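Local coordinates for protein nonribosomal peptide synthase (Streptomyces sp. MJ635-86F5, PDB 5JJP) that probably activates an aliphatic beta-amino acid by ATP-dependent adenylation, as an adenylation enzyme of the ANL superfamily, at residues A[209-214]-A[238-243]; A[214-219]-A[337-342]. One frame throughout, in Å; residues are numbered along the deposited sequence.

Contact 1 of 2, residues A[209-214]-A[238-243]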
loop_
_atom_site.group_PDB
_atom_site.type_symbol
_atom_site.label_atom_id
_atom_site.label_comp_id
_atom_site.label_asym_id
_atom_site.label_seq_id
_atom_site.Cartn_x
_atom_site.Cartn_y
_atom_site.Cartn_z
ATOM N N ARG A 209 -9.098 5.478 -5.872
ATOM C CA ARG A 209 -10.167 5.845 -6.767
ATOM C C ARG A 209 -9.955 5.286 -8.173
ATOM O O ARG A 209 -10.885 4.755 -8.800
ATOM C CB ARG A 209 -10.293 7.365 -6.867
ATOM C CG ARG A 209 -11.023 8.033 -5.732
ATOM C CD ARG A 209 -11.479 9.403 -6.250
ATOM N NE ARG A 209 -10.380 10.294 -6.295
ATOM C CZ ARG A 209 -9.891 10.982 -7.329
ATOM N NH1 ARG A 209 -10.456 11.041 -8.531
ATOM N NH2 ARG A 209 -8.784 11.703 -7.078
ATOM N N GLY A 210 -8.759 5.505 -8.708
ATOM C CA GLY A 210 -8.427 4.996 -10.022
ATOM C C GLY A 210 -8.517 3.470 -10.056
ATOM O O GLY A 210 -9.140 2.919 -10.965
ATOM N N ILE A 211 -7.887 2.784 -9.098
ATOM C CA ILE A 211 -7.805 1.338 -9.159
ATOM C C ILE A 211 -9.201 0.651 -9.049
ATOM O O ILE A 211 -9.465 -0.274 -9.760
ATOM C CB ILE A 211 -6.811 0.812 -8.111
ATOM C CG1 ILE A 211 -5.359 1.133 -8.546
ATOM C CG2 ILE A 211 -6.919 -0.687 -7.933
ATOM C CD1 ILE A 211 -4.853 0.337 -9.741
ATOM N N ARG A 212 -10.098 1.193 -8.239
ATOM C CA ARG A 212 -11.425 0.673 -8.151
ATOM C C ARG A 212 -12.193 0.767 -9.428
ATOM O O ARG A 212 -13.168 0.056 -9.597
ATOM C CB ARG A 212 -12.201 1.393 -7.042
ATOM C CG ARG A 212 -11.760 0.984 -5.650
ATOM C CD ARG A 212 -12.466 1.811 -4.613
ATOM N NE ARG A 212 -13.854 1.397 -4.436
ATOM C CZ ARG A 212 -14.796 2.135 -3.845
ATOM N NH1 ARG A 212 -14.548 3.379 -3.445
ATOM N NH2 ARG A 212 -16.021 1.620 -3.687
ATOM N N ALA A 213 -11.810 1.662 -10.325
ATOM C CA ALA A 213 -12.453 1.725 -11.623
ATOM C C ALA A 213 -12.175 0.497 -12.461
ATOM O O ALA A 213 -12.837 0.292 -13.452
ATOM C CB ALA A 213 -12.030 2.973 -12.413
ATOM N N HIS A 214 -11.136 -0.249 -12.107
ATOM C CA HIS A 214 -10.721 -1.414 -12.860
ATOM C C HIS A 214 -11.410 -2.674 -12.342
ATOM O O HIS A 214 -11.268 -3.716 -12.954
ATOM C CB HIS A 214 -9.200 -1.633 -12.733
ATOM C CG HIS A 214 -8.351 -0.687 -13.546
ATOM N ND1 HIS A 214 -7.622 -1.105 -14.644
ATOM C CD2 HIS A 214 -8.054 0.628 -13.378
ATOM C CE1 HIS A 214 -6.942 -0.083 -15.134
ATOM N NE2 HIS A 214 -7.168 0.972 -14.371
ATOM N N ILE A 238 -4.333 -3.597 1.992
ATOM C CA ILE A 238 -5.339 -3.542 3.014
ATOM C C ILE A 238 -6.242 -2.398 2.713
ATOM O O ILE A 238 -7.486 -2.544 2.782
ATOM C CB ILE A 238 -4.732 -3.373 4.392
ATOM C CG1 ILE A 238 -4.008 -4.661 4.808
ATOM C CG2 ILE A 238 -5.799 -3.041 5.428
ATOM C CD1 ILE A 238 -3.304 -4.528 6.145
ATOM N N ALA A 239 -5.643 -1.270 2.341
ATOM C CA ALA A 239 -6.418 -0.026 2.059
ATOM C C ALA A 239 -7.360 -0.193 0.911
ATOM O O ALA A 239 -8.498 0.200 0.981
ATOM C CB ALA A 239 -5.513 1.165 1.799
ATOM N N LEU A 240 -6.872 -0.800 -0.149
ATOM C CA LEU A 240 -7.700 -0.952 -1.310
ATOM C C LEU A 240 -8.841 -1.955 -1.012
ATOM O O LEU A 240 -9.941 -1.780 -1.485
ATOM C CB LEU A 240 -6.869 -1.410 -2.486
ATOM C CG LEU A 240 -7.674 -1.756 -3.742
ATOM C CD1 LEU A 240 -8.397 -0.543 -4.309
ATOM C CD2 LEU A 240 -6.790 -2.405 -4.778
ATOM N N THR A 241 -8.532 -3.007 -0.258
ATOM C CA THR A 241 -9.482 -4.009 0.082
ATOM C C THR A 241 -10.647 -3.366 0.880
ATOM O O THR A 241 -11.803 -3.607 0.582
ATOM C CB THR A 241 -8.830 -5.125 0.901
ATOM O OG1 THR A 241 -7.859 -5.824 0.108
ATOM C CG2 THR A 241 -9.921 -6.125 1.424
ATOM N N LEU A 242 -10.310 -2.567 1.891
ATOM C CA LEU A 242 -11.285 -1.889 2.694
ATOM C C LEU A 242 -12.070 -0.899 1.872
ATOM O O LEU A 242 -13.309 -0.832 1.979
ATOM C CB LEU A 242 -10.622 -1.158 3.878
ATOM C CG LEU A 242 -10.003 -2.020 4.963
ATOM C CD1 LEU A 242 -9.256 -1.175 5.938
ATOM C CD2 LEU A 242 -11.098 -2.776 5.699
ATOM N N ALA A 243 -11.351 -0.095 1.088
ATOM C CA ALA A 243 -11.982 0.900 0.234
ATOM C C ALA A 243 -13.014 0.271 -0.688
ATOM O O ALA A 243 -13.983 0.942 -1.125
ATOM C CB ALA A 243 -10.943 1.662 -0.577
#

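Contact 2 of 2, residues A[214-219]-A[337-342]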
loop_
_atom_site.group_PDB
_atom_site.type_symbol
_atom_site.label_atom_id
_atom_site.label_comp_id
_atom_site.label_asym_id
_atom_site.label_seq_id
_atom_site.Cartn_x
_atom_site.Cartn_y
_atom_site.Cartn_z
ATOM N N HIS A 214 -11.136 -0.249 -12.107
ATOM C CA HIS A 214 -10.721 -1.414 -12.860
ATOM C C HIS A 214 -11.410 -2.674 -12.342
ATOM O O HIS A 214 -11.268 -3.716 -12.954
ATOM C CB HIS A 214 -9.200 -1.633 -12.733
ATOM C CG HIS A 214 -8.351 -0.687 -13.546
ATOM N ND1 HIS A 214 -7.622 -1.105 -14.644
ATOM C CD2 HIS A 214 -8.054 0.628 -13.378
ATOM C CE1 HIS A 214 -6.942 -0.083 -15.134
ATOM N NE2 HIS A 214 -7.168 0.972 -14.371
ATOM N N GLY A 215 -12.065 -2.621 -11.191
ATOM C CA GLY A 215 -12.778 -3.787 -10.662
ATOM C C GLY A 215 -11.870 -4.926 -10.241
ATOM O O GLY A 215 -12.162 -6.094 -10.520
ATOM N N LEU A 216 -10.795 -4.624 -9.540
ATOM C CA LEU A 216 -9.917 -5.673 -9.095
ATOM C C LEU A 216 -10.464 -6.367 -7.916
ATOM O O LEU A 216 -10.138 -7.551 -7.693
ATOM C CB LEU A 216 -8.555 -5.130 -8.700
ATOM C CG LEU A 216 -7.332 -5.259 -9.576
ATOM C CD1 LEU A 216 -7.504 -4.920 -11.032
ATOM C CD2 LEU A 216 -6.217 -4.442 -8.917
ATOM N N ILE A 217 -11.198 -5.638 -7.080
ATOM C CA ILE A 217 -11.716 -6.208 -5.848
ATOM C C ILE A 217 -13.158 -5.822 -5.703
ATOM O O ILE A 217 -13.519 -4.672 -5.883
ATOM C CB ILE A 217 -10.913 -5.756 -4.582
ATOM C CG1 ILE A 217 -9.432 -6.102 -4.736
ATOM C CG2 ILE A 217 -11.432 -6.438 -3.305
ATOM C CD1 ILE A 217 -8.547 -5.464 -3.688
ATOM N N GLY A 218 -13.973 -6.793 -5.338
ATOM C CA GLY A 218 -15.400 -6.548 -5.090
ATOM C C GLY A 218 -15.679 -6.848 -3.650
ATOM O O GLY A 218 -14.869 -7.493 -2.973
ATOM N N PRO A 219 -16.828 -6.391 -3.148
ATOM C CA PRO A 219 -17.179 -6.639 -1.715
ATOM C C PRO A 219 -17.189 -8.083 -1.243
ATOM O O PRO A 219 -16.966 -8.335 -0.046
ATOM C CB PRO A 219 -18.562 -6.028 -1.575
ATOM C CG PRO A 219 -18.609 -4.997 -2.654
ATOM C CD PRO A 219 -17.808 -5.543 -3.814
ATOM N N ALA A 337 1.257 2.139 -10.590
ATOM C CA ALA A 337 1.111 2.957 -11.792
ATOM C C ALA A 337 0.259 2.271 -12.850
ATOM O O ALA A 337 -0.407 2.938 -13.631
ATOM C CB ALA A 337 2.508 3.329 -12.347
ATOM N N SER A 338 0.332 0.951 -12.951
ATOM C CA SER A 338 -0.448 0.236 -13.956
ATOM C C SER A 338 -0.787 -1.137 -13.489
ATOM O O SER A 338 -0.061 -1.752 -12.710
ATOM C CB SER A 338 0.310 0.115 -15.287
ATOM O OG SER A 338 1.288 -0.909 -15.213
ATOM N N VAL A 339 -1.900 -1.636 -14.018
ATOM C CA VAL A 339 -2.371 -2.970 -13.698
ATOM C C VAL A 339 -2.847 -3.631 -14.973
ATOM O O VAL A 339 -3.590 -3.069 -15.724
ATOM C CB VAL A 339 -3.486 -2.968 -12.626
ATOM C CG1 VAL A 339 -4.718 -2.228 -13.105
ATOM C CG2 VAL A 339 -3.844 -4.408 -12.249
ATOM N N THR A 340 -2.416 -4.865 -15.166
ATOM C CA THR A 340 -2.512 -5.530 -16.442
ATOM C C THR A 340 -3.012 -6.961 -16.212
ATOM O O THR A 340 -2.536 -7.645 -15.310
ATOM C CB THR A 340 -1.116 -5.542 -17.074
ATOM O OG1 THR A 340 -0.781 -4.212 -17.461
ATOM C CG2 THR A 340 -1.055 -6.412 -18.260
ATOM N N ASP A 341 -3.983 -7.388 -17.004
ATOM C CA ASP A 341 -4.397 -8.782 -17.036
ATOM C C ASP A 341 -3.271 -9.629 -17.658
ATOM O O ASP A 341 -2.722 -9.303 -18.690
ATOM C CB ASP A 341 -5.707 -8.961 -17.853
ATOM C CG ASP A 341 -6.919 -8.332 -17.176
ATOM O OD1 ASP A 341 -7.074 -8.497 -15.984
ATOM O OD2 ASP A 341 -7.732 -7.651 -17.819
ATOM N N VAL A 342 -2.935 -10.723 -17.004
ATOM C CA VAL A 342 -2.103 -11.770 -17.587
ATOM C C VAL A 342 -2.980 -12.663 -18.487
ATOM O O VAL A 342 -3.987 -13.189 -18.046
ATOM C CB VAL A 342 -1.476 -12.608 -16.452
ATOM C CG1 VAL A 342 -0.718 -13.806 -16.990
ATOM C CG2 VAL A 342 -0.527 -11.740 -15.629
#

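Contact 1 of 2, residues A[209-214]-A[238-243]
Ile211 and Leu240 meet where helix 201-212 passes helix 232-243. This is the tight, buried part of the contact. The branch methyl CG2 of Ile211 touches CD2 of Leu240 at 3.6 Å and lies 3.9 Å from CD1 of the same leucine. The two side chains cross at about a right angle. One methyl of Ile211 rests against both terminal methyls of Leu240. Leu240 extends to meet it: its CG lies anti to the backbone N (chi1 174°). Leu240 CD1 also lies 3.9 Å from Arg212 CG, in the aliphatic part of the arginine. Arg212 and Leu240 run past each other in opposite directions here.

Beyond that point the contact opens toward solvent. The Arg212 chain is straight at chi2 and bends at chi3 (75°), which lays the guanidinium over the backbone at Ala243. The carbonyl O of Ala243 sits over the centre of one face of the Arg212 guanidinium, 3.1 Å from Arg212 CZ. All three guanidinium nitrogens are near this oxygen, yet none makes a hydrogen bond to it, because their N-H bonds lie in the plane and the oxygen lies above it. NH1 instead bonds to the hydroxyl of Tyr34, on helix 31-37. CD of Arg212 lies 4.3 Å from CB of Ala243.

The two helices are thus joined by apolar side chains inside and, on the exposed side, by an arginine whose guanidinium face lies against a carbonyl oxygen. With no hydrogen bond across it, the contact depends on shape, probably with some electrostatic attraction between the guanidinium face and the carbonyl oxygen.

Contact 2 of 2, residues A[214-219]-A[337-342]
Val339 has the most surface buried here, and its two methyl groups divide the work. CG1 goes to His214 and CG2 goes to Leu216. The valine lies on strand 338-341 and points toward the loop that follows helix 201-212.

CG1 sits over one face of the His214 ring in a CH-pi contact. Val339 CG1 is 3.8 Å from the centroid of the His214 ring and 26° off the ring normal. Val339 CG1 is shifted toward the edge of the ring, 3.5 Å from His214 ND1. The imidazole is also tied by NE2, which is hydrogen-bonded to the backbone N of His360. That bond is likely to limit turning of the ring under the methyl.

CG2 lies anti to the backbone N of Val339, with CG1 between that N and the carbonyl carbon (chi1 62°). This rotation puts Val339 CG2 beside Leu216, 3.9 Å from Leu216 CD1 and 4.1 Å from Leu216 CD2. The two side chains lie alongside one another, running opposite ways. With an alanine here both outer methyls go, which would probably leave the His214 face without its methyl partner and a gap beside Leu216.

Between the histidine and the leucine, Gly215 leaves the helical conformation with positive phi (68°). Both neighbouring side chains still point toward the strand.

Strand 338-341 is an outermost strand of its mixed sheet and pairs antiparallel with strand 324-329. Where the strand begins, a classic beta bulge sets Ala337 and Ser338 opposite the single residue Tyr329. The arrangement is that of a helix-to-strand connection packed against an edge strand in an alpha/beta layered fold, here the five-layered sandwich of this adenylation enzyme.

Overall arrangement
Of the parts involved, helix 201-212 comes first along the chain and runs into the loop 214-219. The chain then forms strand 222-225 and turns into helix 232-243. Contact 1 closes this short excursion, with 23 residues between its segments. Contact 2 closes a far longer one: 117 residues pass before strand 338-341 returns to the loop. The two contacts share His214, and their segments alternate along the chain, so they cross rather than nest. Ile217 CD1 packs on Leu240 CD2 at 3.7 Å, and Ile211 CG2 on Leu216 CD2 at 3.9 Å. Contact 1 ties the two helices together, and contact 2 ties the loop after the first to the edge strand 338-341.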